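Local structure of AT27789p (Drosophila melanogaster, 5UZM) at residues Y18-T21 / E22-E26; E27-S30 / G31-I34; Q62-T65 / E66-L69; L69-N72 / R73-I76; S86-A89 / E90-A94. The protein probably binds RNA, mRNA included, the chain here being the second quasi-RNA recognition motif (qRRM2) of Glorund, the fly hnRNP F/H homologue. One frame throughout, in Å; residues are numbered along the deposited sequence. Where two conformers were deposited one is given.

Interaction 1: Y18-T21 / E22-E26; sequences YAVT and EQQIE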
loop_
_atom_site.group_PDB
_atom_site.type_symbol
_atom_site.label_atom_id
_atom_site.label_comp_id
_atom_site.label_asym_id
_atom_site.label_seq_id
_atom_site.Cartn_x
_atom_site.Cartn_y
_atom_site.Cartn_z
ATOM N N TYR A 18 4.476 12.033 -5.853
ATOM C CA TYR A 18 5.491 11.552 -6.797
ATOM C C TYR A 18 6.767 11.148 -6.077
ATOM O O TYR A 18 7.419 10.167 -6.453
ATOM C CB TYR A 18 5.827 12.595 -7.869
ATOM C CG TYR A 18 7.097 12.238 -8.646
ATOM C CD1 TYR A 18 7.108 11.183 -9.555
ATOM C CD2 TYR A 18 8.284 12.939 -8.452
ATOM C CE1 TYR A 18 8.261 10.842 -10.255
ATOM C CE2 TYR A 18 9.443 12.604 -9.153
ATOM C CZ TYR A 18 9.417 11.555 -10.052
ATOM O OH TYR A 18 10.553 11.210 -10.748
ATOM N N ALA A 19 7.129 11.862 -5.022
ATOM C CA ALA A 19 8.373 11.547 -4.331
ATOM C C ALA A 19 8.189 10.519 -3.217
ATOM O O ALA A 19 8.987 10.505 -2.268
ATOM C CB ALA A 19 9.002 12.831 -3.784
ATOM N N VAL A 20 7.187 9.635 -3.317
ATOM C CA VAL A 20 6.823 8.827 -2.164
ATOM C C VAL A 20 7.885 7.771 -1.880
ATOM O O VAL A 20 8.499 7.194 -2.794
ATOM C CB VAL A 20 5.432 8.181 -2.355
ATOM C CG1 VAL A 20 5.448 7.147 -3.455
ATOM C CG2 VAL A 20 4.986 7.542 -1.046
ATOM N N THR A 21 8.083 7.486 -0.602
ATOM C CA THR A 21 9.050 6.491 -0.184
ATOM C C THR A 21 8.400 5.434 0.703
ATOM O O THR A 21 7.331 5.648 1.288
ATOM C CB THR A 21 10.222 7.103 0.611
ATOM O OG1 THR A 21 9.762 7.551 1.892
ATOM C CG2 THR A 21 10.906 8.277 -0.151
ATOM N N GLU A 22 9.080 4.289 0.833
ATOM C CA GLU A 22 8.644 3.268 1.777
ATOM C C GLU A 22 8.543 3.832 3.184
ATOM O O GLU A 22 7.630 3.470 3.916
ATOM C CB GLU A 22 9.605 2.069 1.797
ATOM C CG GLU A 22 9.531 1.170 0.556
ATOM C CD GLU A 22 10.560 0.068 0.617
ATOM O OE1 GLU A 22 10.815 -0.567 -0.440
ATOM O OE2 GLU A 22 11.106 -0.140 1.719
ATOM N N GLN A 23 9.418 4.770 3.554
ATOM C CA GLN A 23 9.334 5.333 4.902
ATOM C C GLN A 23 8.008 6.058 5.115
ATOM O O GLN A 23 7.408 5.975 6.203
ATOM C CB GLN A 23 10.507 6.295 5.143
ATOM C CG GLN A 23 10.476 6.915 6.527
ATOM C CD GLN A 23 11.618 7.906 6.764
ATOM O OE1 GLN A 23 12.331 8.285 5.837
ATOM N NE2 GLN A 23 11.802 8.308 8.013
ATOM N N GLN A 24 7.521 6.762 4.085
ATOM C CA GLN A 24 6.256 7.478 4.204
ATOM C C GLN A 24 5.078 6.514 4.302
ATOM O O GLN A 24 4.093 6.805 5.005
ATOM C CB GLN A 24 6.091 8.396 3.007
ATOM C CG GLN A 24 7.011 9.619 3.094
ATOM C CD GLN A 24 6.846 10.484 1.879
ATOM O OE1 GLN A 24 7.059 10.030 0.771
ATOM N NE2 GLN A 24 6.377 11.703 2.071
ATOM N N ILE A 25 5.142 5.403 3.580
ATOM C CA ILE A 25 4.087 4.381 3.691
ATOM C C ILE A 25 4.097 3.785 5.096
ATOM O O ILE A 25 3.047 3.576 5.705
ATOM C CB ILE A 25 4.258 3.273 2.633
ATOM C CG1 ILE A 25 4.257 3.880 1.229
ATOM C CG2 ILE A 25 3.186 2.172 2.813
ATOM C CD1 ILE A 25 3.072 4.634 0.972
ATOM N N GLU A 26 5.280 3.418 5.590
ATOM C CA GLU A 26 5.393 2.859 6.939
ATOM C C GLU A 26 4.812 3.813 7.979
ATOM O O GLU A 26 4.050 3.386 8.870
ATOM C CB GLU A 26 6.860 2.545 7.235
ATOM C CG GLU A 26 7.414 1.364 6.360
ATOM C CD GLU A 26 8.961 1.389 6.137
ATOM O OE1 GLU A 26 9.633 2.307 6.629
ATOM O OE2 GLU A 26 9.515 0.494 5.445
HETATM O O HOH W 1 10.943 9.489 3.292
#
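T21 and Q24 face each other across the first turn of helix 22-28, each side chain bonding to the other's backbone. With OG1 of T21 set between its own backbone N and carbonyl carbon (chi1 70°), the hydroxyl looks into the turn and accepts from Q24 N at 3.2 Å. In return the Q24 chain, extended beyond CG, runs back past the hydroxyl, and its OE1 accepts from T21 N at 3.1 Å, the N-H lying in the plane of the amide carbonyl and on a lone pair. This is a capping box at the start of the first helix of an RNA recognition motif: threonine suits the N-cap because its short hydroxyl reaches an amide of the first turn that has no helical carbonyl before it. A leucine in place of Q24 would probably leave T21 N without its acceptor and half of the box undone. On the outer side a water joins T21 OG1, 2.7 Å away, to Q23 OE1. On the inner side V20 and I25 cross obliquely, CG2 of V20 meeting CD1 of I25 at 4.0 Å; both branched side chains continue onto strand 41-45, V20 on F43 and I25 on I41.

Interaction 2: E27-S30 / G31-I34; sequences EFFS and GLDI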
loop_
_atom_site.group_PDB
_atom_site.type_symbol
_atom_site.label_atom_id
_atom_site.label_comp_id
_atom_site.label_asym_id
_atom_site.label_seq_id
_atom_site.Cartn_x
_atom_site.Cartn_y
_atom_site.Cartn_z
ATOM N N GLU A 27 5.105 5.109 7.830
ATOM C CA GLU A 27 4.564 6.137 8.736
ATOM C C GLU A 27 3.038 6.274 8.598
ATOM O O GLU A 27 2.326 6.380 9.601
ATOM C CB GLU A 27 5.257 7.472 8.482
ATOM C CG GLU A 27 4.652 8.585 9.274
ATOM C CD GLU A 27 5.304 9.921 9.003
ATOM O OE1 GLU A 27 4.581 10.954 9.021
ATOM O OE2 GLU A 27 6.537 9.926 8.798
ATOM N N PHE A 28 2.529 6.260 7.374
ATOM C CA PHE A 28 1.087 6.341 7.163
ATOM C C PHE A 28 0.369 5.188 7.846
ATOM O O PHE A 28 -0.730 5.373 8.379
ATOM C CB PHE A 28 0.831 6.325 5.660
ATOM C CG PHE A 28 -0.571 6.496 5.267
ATOM C CD1 PHE A 28 -1.154 7.751 5.234
ATOM C CD2 PHE A 28 -1.347 5.386 4.934
ATOM C CE1 PHE A 28 -2.485 7.883 4.862
ATOM C CE2 PHE A 28 -2.663 5.540 4.542
ATOM C CZ PHE A 28 -3.233 6.790 4.528
ATOM N N PHE A 29 0.972 4.004 7.863
ATOM C CA PHE A 29 0.389 2.832 8.505
ATOM C C PHE A 29 1.043 2.563 9.860
ATOM O O PHE A 29 1.126 1.414 10.288
ATOM C CB PHE A 29 0.503 1.630 7.549
ATOM C CG PHE A 29 -0.439 1.720 6.391
ATOM C CD1 PHE A 29 -1.791 1.925 6.606
ATOM C CD2 PHE A 29 -0.007 1.568 5.089
ATOM C CE1 PHE A 29 -2.694 2.036 5.573
ATOM C CE2 PHE A 29 -0.937 1.632 4.040
ATOM C CZ PHE A 29 -2.293 1.842 4.283
ATOM N N SER A 30 1.534 3.617 10.529
ATOM C CA SER A 30 2.129 3.455 11.855
ATOM C C SER A 30 1.176 2.739 12.789
ATOM O O SER A 30 0.002 3.087 12.879
ATOM C CB SER A 30 2.501 4.820 12.423
ATOM O OG SER A 30 3.083 4.644 13.727
ATOM N N GLY A 31 1.708 1.779 13.529
ATOM C CA GLY A 31 0.888 0.948 14.400
ATOM C C GLY A 31 0.421 -0.349 13.788
ATOM O O GLY A 31 -0.146 -1.186 14.498
ATOM N N LEU A 32 0.577 -0.534 12.488
ATOM C CA LEU A 32 0.152 -1.763 11.823
ATOM C C LEU A 32 1.374 -2.549 11.379
ATOM O O LEU A 32 2.424 -1.977 11.071
ATOM C CB LEU A 32 -0.719 -1.453 10.614
ATOM C CG LEU A 32 -1.826 -0.420 10.908
ATOM C CD1 LEU A 32 -2.624 -0.152 9.670
ATOM C CD2 LEU A 32 -2.782 -0.871 12.034
ATOM N N ASP A 33 1.247 -3.877 11.374
ATOM C CA ASP A 33 2.397 -4.747 11.110
ATOM C C ASP A 33 2.456 -5.035 9.615
ATOM O O ASP A 33 1.725 -5.880 9.099
ATOM C CB ASP A 33 2.301 -6.032 11.926
ATOM C CG ASP A 33 3.587 -6.855 11.878
ATOM O OD1 ASP A 33 4.655 -6.296 11.541
ATOM O OD2 ASP A 33 3.531 -8.062 12.188
ATOM N N ILE A 34 3.328 -4.317 8.907
ATOM C CA ILE A 34 3.604 -4.563 7.494
ATOM C C ILE A 34 4.689 -5.633 7.394
ATOM O O ILE A 34 5.695 -5.593 8.122
ATOM C CB ILE A 34 4.056 -3.260 6.797
ATOM C CG1 ILE A 34 2.960 -2.179 6.874
ATOM C CG2 ILE A 34 4.433 -3.510 5.319
ATOM C CD1 ILE A 34 3.481 -0.824 6.490
#
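F29 and L32 meet at the two ends of a tight turn, and G31 lets the chain double back between them. The backbone closes first: L32 N donates to F29 O at 3.0 Å, with an N-H...O angle of 153°. L32 then closes on the F29 side chain. CG of L32 stands beside its own backbone N (chi1 -47°), which lays CB and CG close to F29 O and carries CD1 to 3.8 Å from CD1 of the F29 ring, approaching obliquely. I34 comes from another side with its own CD1, 4.0 Å from CB of F29, again oblique to the ring. The ring is fixed from further directions as well: CD2 of the neighbouring F28 lies 3.6 Å above its plane, over the centre, while F59 stacks with it edge-to-face and A68 and I83 touch it. A flat, wholly apolar side chain suits this buried place, whereas L32 and I34 bring methyl ends against it obliquely.

G31 answers a different demand. Its phi is 94°, and a beta carbon on this backbone would lie about 2.4 Å from S30 O, a clash that glycine avoids by having none. S30 just before it keeps its side chain turned mainly away from the turn, where a small polar residue is easily accommodated at the surface. Residues F29 to L32 thus form a type II beta turn with glycine at its third position, ending the first helix of the RNA recognition motif and leading toward strand 41-45.

Interaction 3: Q62-T65 / E66-L69; sequences QDDT and EQAL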
loop_
_atom_site.group_PDB
_atom_site.type_symbol
_atom_site.label_atom_id
_atom_site.label_comp_id
_atom_site.label_asym_id
_atom_site.label_seq_id
_atom_site.Cartn_x
_atom_site.Cartn_y
_atom_site.Cartn_z
ATOM N N GLN A 62 -5.317 -10.080 9.531
ATOM C CA GLN A 62 -6.559 -9.576 8.969
ATOM C C GLN A 62 -7.031 -8.310 9.680
ATOM O O GLN A 62 -7.493 -7.360 9.037
ATOM C CB GLN A 62 -7.621 -10.684 9.026
ATOM C CG GLN A 62 -9.045 -10.214 8.914
ATOM C CD GLN A 62 -9.449 -9.818 7.519
ATOM O OE1 GLN A 62 -8.712 -10.024 6.543
ATOM N NE2 GLN A 62 -10.636 -9.244 7.411
ATOM N N ASP A 63 -6.894 -8.245 10.999
ATOM C CA ASP A 63 -7.352 -7.033 11.670
ATOM C C ASP A 63 -6.523 -5.815 11.273
ATOM O O ASP A 63 -7.063 -4.708 11.202
ATOM C CB ASP A 63 -7.326 -7.224 13.174
ATOM C CG ASP A 63 -7.855 -6.012 13.917
ATOM O OD1 ASP A 63 -9.053 -5.694 13.769
ATOM O OD2 ASP A 63 -7.068 -5.389 14.654
ATOM N N ASP A 64 -5.239 -6.003 10.995
ATOM C CA ASP A 64 -4.438 -4.863 10.538
ATOM C C ASP A 64 -4.880 -4.372 9.166
ATOM O O ASP A 64 -4.826 -3.163 8.882
ATOM C CB ASP A 64 -2.978 -5.246 10.538
ATOM C CG ASP A 64 -2.339 -4.992 11.903
ATOM O OD1 ASP A 64 -3.089 -4.646 12.849
ATOM O OD2 ASP A 64 -1.112 -5.147 12.038
ATOM N N THR A 65 -5.300 -5.282 8.298
ATOM C CA THR A 65 -5.882 -4.871 7.026
ATOM C C THR A 65 -7.130 -4.027 7.238
ATOM O O THR A 65 -7.354 -3.025 6.544
ATOM C CB THR A 65 -6.187 -6.116 6.183
ATOM O OG1 THR A 65 -4.977 -6.878 6.052
ATOM C CG2 THR A 65 -6.700 -5.714 4.811
ATOM N N GLU A 66 -7.971 -4.403 8.212
ATOM C CA GLU A 66 -9.178 -3.629 8.425
ATOM C C GLU A 66 -8.852 -2.251 8.986
ATOM O O GLU A 66 -9.476 -1.266 8.595
ATOM C CB GLU A 66 -10.134 -4.383 9.346
ATOM C CG GLU A 66 -10.540 -5.747 8.794
ATOM C CD GLU A 66 -11.583 -5.690 7.682
ATOM O OE1 GLU A 66 -12.227 -4.628 7.469
ATOM O OE2 GLU A 66 -11.781 -6.746 7.040
ATOM N N GLN A 67 -7.854 -2.163 9.878
ATOM C CA GLN A 67 -7.443 -0.853 10.366
ATOM C C GLN A 67 -6.823 -0.018 9.247
ATOM O O GLN A 67 -6.986 1.209 9.244
ATOM C CB GLN A 67 -6.452 -0.998 11.508
ATOM C CG GLN A 67 -7.045 -1.636 12.788
ATOM C CD GLN A 67 -6.012 -1.764 13.856
ATOM O OE1 GLN A 67 -5.712 -2.856 14.334
ATOM N NE2 GLN A 67 -5.424 -0.642 14.219
ATOM N N ALA A 68 -6.127 -0.651 8.297
ATOM C CA ALA A 68 -5.570 0.122 7.179
ATOM C C ALA A 68 -6.683 0.702 6.344
ATOM O O ALA A 68 -6.649 1.868 5.956
ATOM C CB ALA A 68 -4.684 -0.755 6.311
ATOM N N LEU A 69 -7.708 -0.103 6.059
ATOM C CA LEU A 69 -8.833 0.421 5.301
ATOM C C LEU A 69 -9.517 1.577 6.015
ATOM O O LEU A 69 -10.054 2.485 5.367
ATOM C CB LEU A 69 -9.828 -0.716 5.023
ATOM C CG LEU A 69 -9.226 -1.683 4.025
ATOM C CD1 LEU A 69 -9.814 -3.065 4.268
ATOM C CD2 LEU A 69 -9.554 -1.199 2.650
#
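E66 and Q62 are bent toward each other by their second torsions, chi2 -77° in E66 and 75° in Q62, which bring OE2 of E66 to 2.8 Å from NE2 of Q62. The amide and carboxylate planes stand 62° apart and the angle is too poor for a hydrogen bond, so the pair is polar proximity; the firm partner of E66 OE2 is R85, in a salt bridge to NH2. Beneath them E66 N donates to Q62 O at 3.1 Å. One turn of the same helix, 62-69, is also spanned by T65 and L69, whose side chains lie side by side. L69 N donates to T65 O at 3.0 Å, and CD1 of L69 reaches 4.1 Å from CG2 of T65. Threonine serves both needs here, its methyl joining the leucine while OG1 bonds back to S61 O. A68, next in line, is small enough to let the rings of F29 and F59 come against it. D64 sends OD2 out of the helix to D33 N. D63 and D64 thus lie in the first turn, near the N-terminal end of the helix, where its partial positive charge would be expected to stabilise them, and the salt bridge to R85 of strand 79-85 would probably do the same for E66.

Interaction 4: L69-N72 / R73-I76; sequences LGRN and REKI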
loop_
_atom_site.group_PDB
_atom_site.type_symbol
_atom_site.label_atom_id
_atom_site.label_comp_id
_atom_site.label_asym_id
_atom_site.label_seq_id
_atom_site.Cartn_x
_atom_site.Cartn_y
_atom_site.Cartn_z
ATOM N N LEU A 69 -7.708 -0.103 6.059
ATOM C CA LEU A 69 -8.833 0.421 5.301
ATOM C C LEU A 69 -9.517 1.577 6.015
ATOM O O LEU A 69 -10.054 2.485 5.367
ATOM C CB LEU A 69 -9.828 -0.716 5.023
ATOM C CG LEU A 69 -9.226 -1.683 4.025
ATOM C CD1 LEU A 69 -9.814 -3.065 4.268
ATOM C CD2 LEU A 69 -9.554 -1.199 2.650
ATOM N N GLY A 70 -9.495 1.574 7.346
ATOM C CA GLY A 70 -10.068 2.692 8.062
ATOM C C GLY A 70 -9.293 3.987 7.919
ATOM O O GLY A 70 -9.806 5.037 8.308
ATOM N N ARG A 71 -8.100 3.945 7.331
ATOM C CA ARG A 71 -7.332 5.169 7.086
ATOM C C ARG A 71 -7.556 5.736 5.683
ATOM O O ARG A 71 -6.845 6.662 5.281
ATOM C CB ARG A 71 -5.856 4.905 7.333
ATOM C CG ARG A 71 -5.636 4.550 8.814
ATOM C CD ARG A 71 -4.207 4.386 9.181
ATOM N NE ARG A 71 -4.166 3.792 10.522
ATOM C CZ ARG A 71 -3.064 3.574 11.215
ATOM N NH1 ARG A 71 -1.880 3.957 10.740
ATOM N NH2 ARG A 71 -3.118 2.986 12.422
ATOM N N ASN A 72 -8.571 5.242 4.984
ATOM C CA ASN A 72 -8.941 5.732 3.666
ATOM C C ASN A 72 -9.137 7.242 3.688
ATOM O O ASN A 72 -9.775 7.794 4.599
ATOM C CB ASN A 72 -10.223 5.031 3.200
ATOM C CG ASN A 72 -10.626 5.438 1.820
ATOM O OD1 ASN A 72 -9.819 5.435 0.916
ATOM N ND2 ASN A 72 -11.873 5.866 1.651
ATOM N N ARG A 73 -8.545 7.909 2.700
ATOM C CA ARG A 73 -8.503 9.352 2.509
ATOM C C ARG A 73 -7.729 10.129 3.581
ATOM O O ARG A 73 -7.773 11.356 3.570
ATOM C CB ARG A 73 -9.903 9.960 2.355
ATOM C CG ARG A 73 -10.662 9.340 1.161
ATOM C CD ARG A 73 -11.726 10.236 0.568
ATOM N NE ARG A 73 -11.181 11.105 -0.463
ATOM C CZ ARG A 73 -10.969 12.405 -0.313
ATOM N NH1 ARG A 73 -11.258 13.008 0.834
ATOM N NH2 ARG A 73 -10.465 13.103 -1.316
ATOM N N GLU A 74 -6.981 9.475 4.476
ATOM C CA GLU A 74 -5.969 10.208 5.230
ATOM C C GLU A 74 -4.812 10.595 4.292
ATOM O O GLU A 74 -4.722 10.132 3.153
ATOM C CB GLU A 74 -5.494 9.390 6.425
ATOM C CG GLU A 74 -6.645 9.159 7.423
ATOM C CD GLU A 74 -6.249 8.415 8.660
ATOM O OE1 GLU A 74 -7.156 8.131 9.488
ATOM O OE2 GLU A 74 -5.067 8.072 8.796
ATOM N N LYS A 75 -3.945 11.482 4.754
ATOM C CA LYS A 75 -2.986 12.157 3.884
ATOM C C LYS A 75 -1.557 11.660 4.069
ATOM O O LYS A 75 -1.093 11.370 5.180
ATOM C CB LYS A 75 -2.999 13.687 4.103
ATOM C CG LYS A 75 -4.332 14.289 3.621
ATOM C CD LYS A 75 -4.503 15.742 3.989
ATOM C CE LYS A 75 -3.598 16.599 3.190
ATOM N NZ LYS A 75 -4.019 18.044 3.334
ATOM N N ILE A 76 -0.822 11.673 2.961
ATOM C CA ILE A 76 0.642 11.711 2.980
ATOM C C ILE A 76 1.043 13.034 2.361
ATOM O O ILE A 76 0.714 13.306 1.187
ATOM C CB ILE A 76 1.287 10.541 2.225
ATOM C CG1 ILE A 76 0.917 9.200 2.839
ATOM C CG2 ILE A 76 2.807 10.744 2.124
ATOM C CD1 ILE A 76 1.520 8.020 2.042
#
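R71 and E74 are joined through the backbone, E74 N donating to R71 O at 2.9 Å with an N-H...O angle of 161°. E74 then folds back over that bond: CB and CG lie near R71 O, and the extended remainder of its chain sets OE2 at 3.6 Å from both CB and CG of R71. The acid therefore touches the aliphatic root of the arginine. The charged ends stay apart, R71 NE and E74 OE2 being 4.7 Å from each other, although their planes differ by merely 17°; any attraction is probably diffuse. Beside them CG of R73 comes 3.7 Å from ND2 of N72, the amide and guanidinium planes nearly perpendicular.

Two overlapping beta turns underlie these contacts, type I from L69 to N72 and type II from R71 to E74, and together they lead from helix 62-69 of the RNA recognition motif into the short edge strand 75-76. At the third position of the second turn R73 takes a positive phi of 65°, a backbone more often given to glycine, and pays with CB only 3.1 Å from N72 O.

The next shell holds the turns in place. R71, extended from CG to NE, reaches the end of helix 22-28, where its NH1 donates to F28 O and S30 O; a long side chain whose guanidinium carries several N-H donors suits this reach. N72 turns its OD1 to accept from I83 N, a task suited to a short amide. Further along, the backbones of R73 and E74 hydrogen-bond with I81 of strand 79-85, while F28 lies against the side chain of E74.

Interaction 5: S86-A89 / E90-A94; sequences SSIA and EMKRA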
loop_
_atom_site.group_PDB
_atom_site.type_symbol
_atom_site.label_atom_id
_atom_site.label_comp_id
_atom_site.label_asym_id
_atom_site.label_seq_id
_atom_site.Cartn_x
_atom_site.Cartn_y
_atom_site.Cartn_z
ATOM N N SER A 86 -7.766 -5.734 -1.316
ATOM C CA SER A 86 -7.071 -6.368 -2.412
ATOM C C SER A 86 -6.773 -7.821 -2.080
ATOM O O SER A 86 -7.474 -8.435 -1.260
ATOM C CB SER A 86 -5.781 -5.594 -2.730
ATOM O OG SER A 86 -5.234 -6.044 -3.943
ATOM N N SER A 87 -5.733 -8.359 -2.701
ATOM C CA SER A 87 -5.386 -9.775 -2.601
ATOM C C SER A 87 -3.954 -9.972 -3.059
ATOM O O SER A 87 -3.407 -9.166 -3.808
ATOM C CB SER A 87 -6.315 -10.639 -3.460
ATOM O OG SER A 87 -6.105 -10.320 -4.829
ATOM N N ILE A 88 -3.358 -11.086 -2.622
ATOM C CA ILE A 88 -2.002 -11.415 -3.029
ATOM C C ILE A 88 -1.925 -11.569 -4.543
ATOM O O ILE A 88 -0.984 -11.088 -5.177
ATOM C CB ILE A 88 -1.529 -12.700 -2.320
ATOM C CG1 ILE A 88 -1.589 -12.533 -0.801
ATOM C CG2 ILE A 88 -0.126 -13.069 -2.762
ATOM C CD1 ILE A 88 -0.415 -11.843 -0.219
ATOM N N ALA A 89 -2.919 -12.241 -5.145
ATOM C CA ALA A 89 -2.889 -12.444 -6.596
ATOM C C ALA A 89 -2.921 -11.114 -7.345
ATOM O O ALA A 89 -2.226 -10.945 -8.349
ATOM C CB ALA A 89 -4.053 -13.335 -7.040
ATOM N N GLU A 90 -3.717 -10.150 -6.871
ATOM C CA GLU A 90 -3.727 -8.849 -7.535
ATOM C C GLU A 90 -2.386 -8.149 -7.363
ATOM O O GLU A 90 -1.869 -7.534 -8.307
ATOM C CB GLU A 90 -4.876 -7.990 -7.003
ATOM C CG GLU A 90 -5.008 -6.667 -7.782
ATOM C CD GLU A 90 -6.085 -5.707 -7.233
ATOM O OE1 GLU A 90 -6.572 -4.847 -8.007
ATOM O OE2 GLU A 90 -6.438 -5.782 -6.043
ATOM N N MET A 91 -1.799 -8.235 -6.166
ATOM C CA MET A 91 -0.480 -7.644 -5.952
ATOM C C MET A 91 0.562 -8.279 -6.870
ATOM O O MET A 91 1.368 -7.575 -7.498
ATOM C CB MET A 91 -0.082 -7.806 -4.479
ATOM C CG MET A 91 1.322 -7.298 -4.129
ATOM S SD MET A 91 1.487 -7.363 -2.335
ATOM C CE MET A 91 2.805 -6.153 -2.075
ATOM N N LYS A 92 0.578 -9.614 -6.945
ATOM C CA LYS A 92 1.587 -10.276 -7.773
ATOM C C LYS A 92 1.400 -9.953 -9.252
ATOM O O LYS A 92 2.384 -9.786 -9.981
ATOM C CB LYS A 92 1.557 -11.790 -7.548
ATOM C CG LYS A 92 2.071 -12.201 -6.186
ATOM C CD LYS A 92 3.541 -12.581 -6.242
ATOM C CE LYS A 92 4.008 -13.135 -4.907
ATOM N NZ LYS A 92 2.968 -14.010 -4.311
ATOM N N ARG A 93 0.155 -9.880 -9.720
ATOM C CA ARG A 93 -0.078 -9.577 -11.133
ATOM C C ARG A 93 0.500 -8.223 -11.512
ATOM O O ARG A 93 1.243 -8.100 -12.492
ATOM C CB ARG A 93 -1.570 -9.627 -11.448
ATOM C CG ARG A 93 -2.029 -10.970 -11.972
ATOM C CD ARG A 93 -3.362 -10.841 -12.681
ATOM N NE ARG A 93 -4.301 -10.004 -11.942
ATOM C CZ ARG A 93 -4.941 -10.400 -10.846
ATOM N NH1 ARG A 93 -4.730 -11.613 -10.355
ATOM N NH2 ARG A 93 -5.786 -9.585 -10.234
ATOM N N ALA A 94 0.190 -7.192 -10.729
ATOM C CA ALA A 94 0.577 -5.841 -11.097
ATOM C C ALA A 94 2.058 -5.567 -10.890
ATOM O O ALA A 94 2.543 -4.519 -11.337
ATOM C CB ALA A 94 -0.249 -4.829 -10.299
#
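S87 and E90 form the tight half of this contact, at the start of helix 88-94. The S87 hydroxyl sits between its own backbone N and carbonyl carbon (chi1 65°) and accepts from E90 N at 3.1 Å, an N-cap with an N-H...O angle of 158°. Serine suits the site because its oxygen sits just beyond CB, near enough to stand in for the missing helical carbonyl. An alanine at S87 is likely to leave E90 N without this acceptor and to fray the first turn. Close by, S86 OG donates to E90 OE2 at 2.4 Å, a value so short that the exact length is doubtful. The other carboxylate oxygen of E90, OE1, makes a salt bridge to K12. M91 N bonds to S87 O at 3.0 Å, and the M91 side chain runs onto F56, Q58 and V10 of the sheet, where a pliant thioether can follow an uneven surface.

The outer side is looser. K92 N donates to I88 O at 2.8 Å, but beyond the backbone K92 and I88 simply lie side by side, NZ 3.6 Å from CG2 of I88. R93 curls back so that A89 O lies over one face of its guanidinium; NH1 is 3.3 Å away at an angle too poor to bond, and the exposed methyl of A89 merely brushes it. The salt bridge from E90 OE1 to K12 would probably keep the acid charged, with S86 close to the other oxygen, and is likely to help lay the helix over strands 10-14 and 54-58, the face used for RNA in canonical RNA recognition motifs.

From the N terminus, interaction 1 opens the first helix after strand 10-14 and interaction 2 ends it, turning the chain toward strand 41-45; the two touch where E26 meets I34. After three further strands, interaction 3 lies within helix 62-69, and interaction 4 begins on its last residue, L69, then turns into strand 75-76. Interaction 5 follows strand 79-85 and starts the C-terminal helix. None nests or crosses; they follow in series, 3 and 4 overlapping at L69. In space, interaction 2 touches both 3 (D33 on D64) and 4 (F28 and S30 on R71), while I76 packs on Q24 and I25, tying helix 22-28 to edge strand 75-76. Interaction 5 touches none of them.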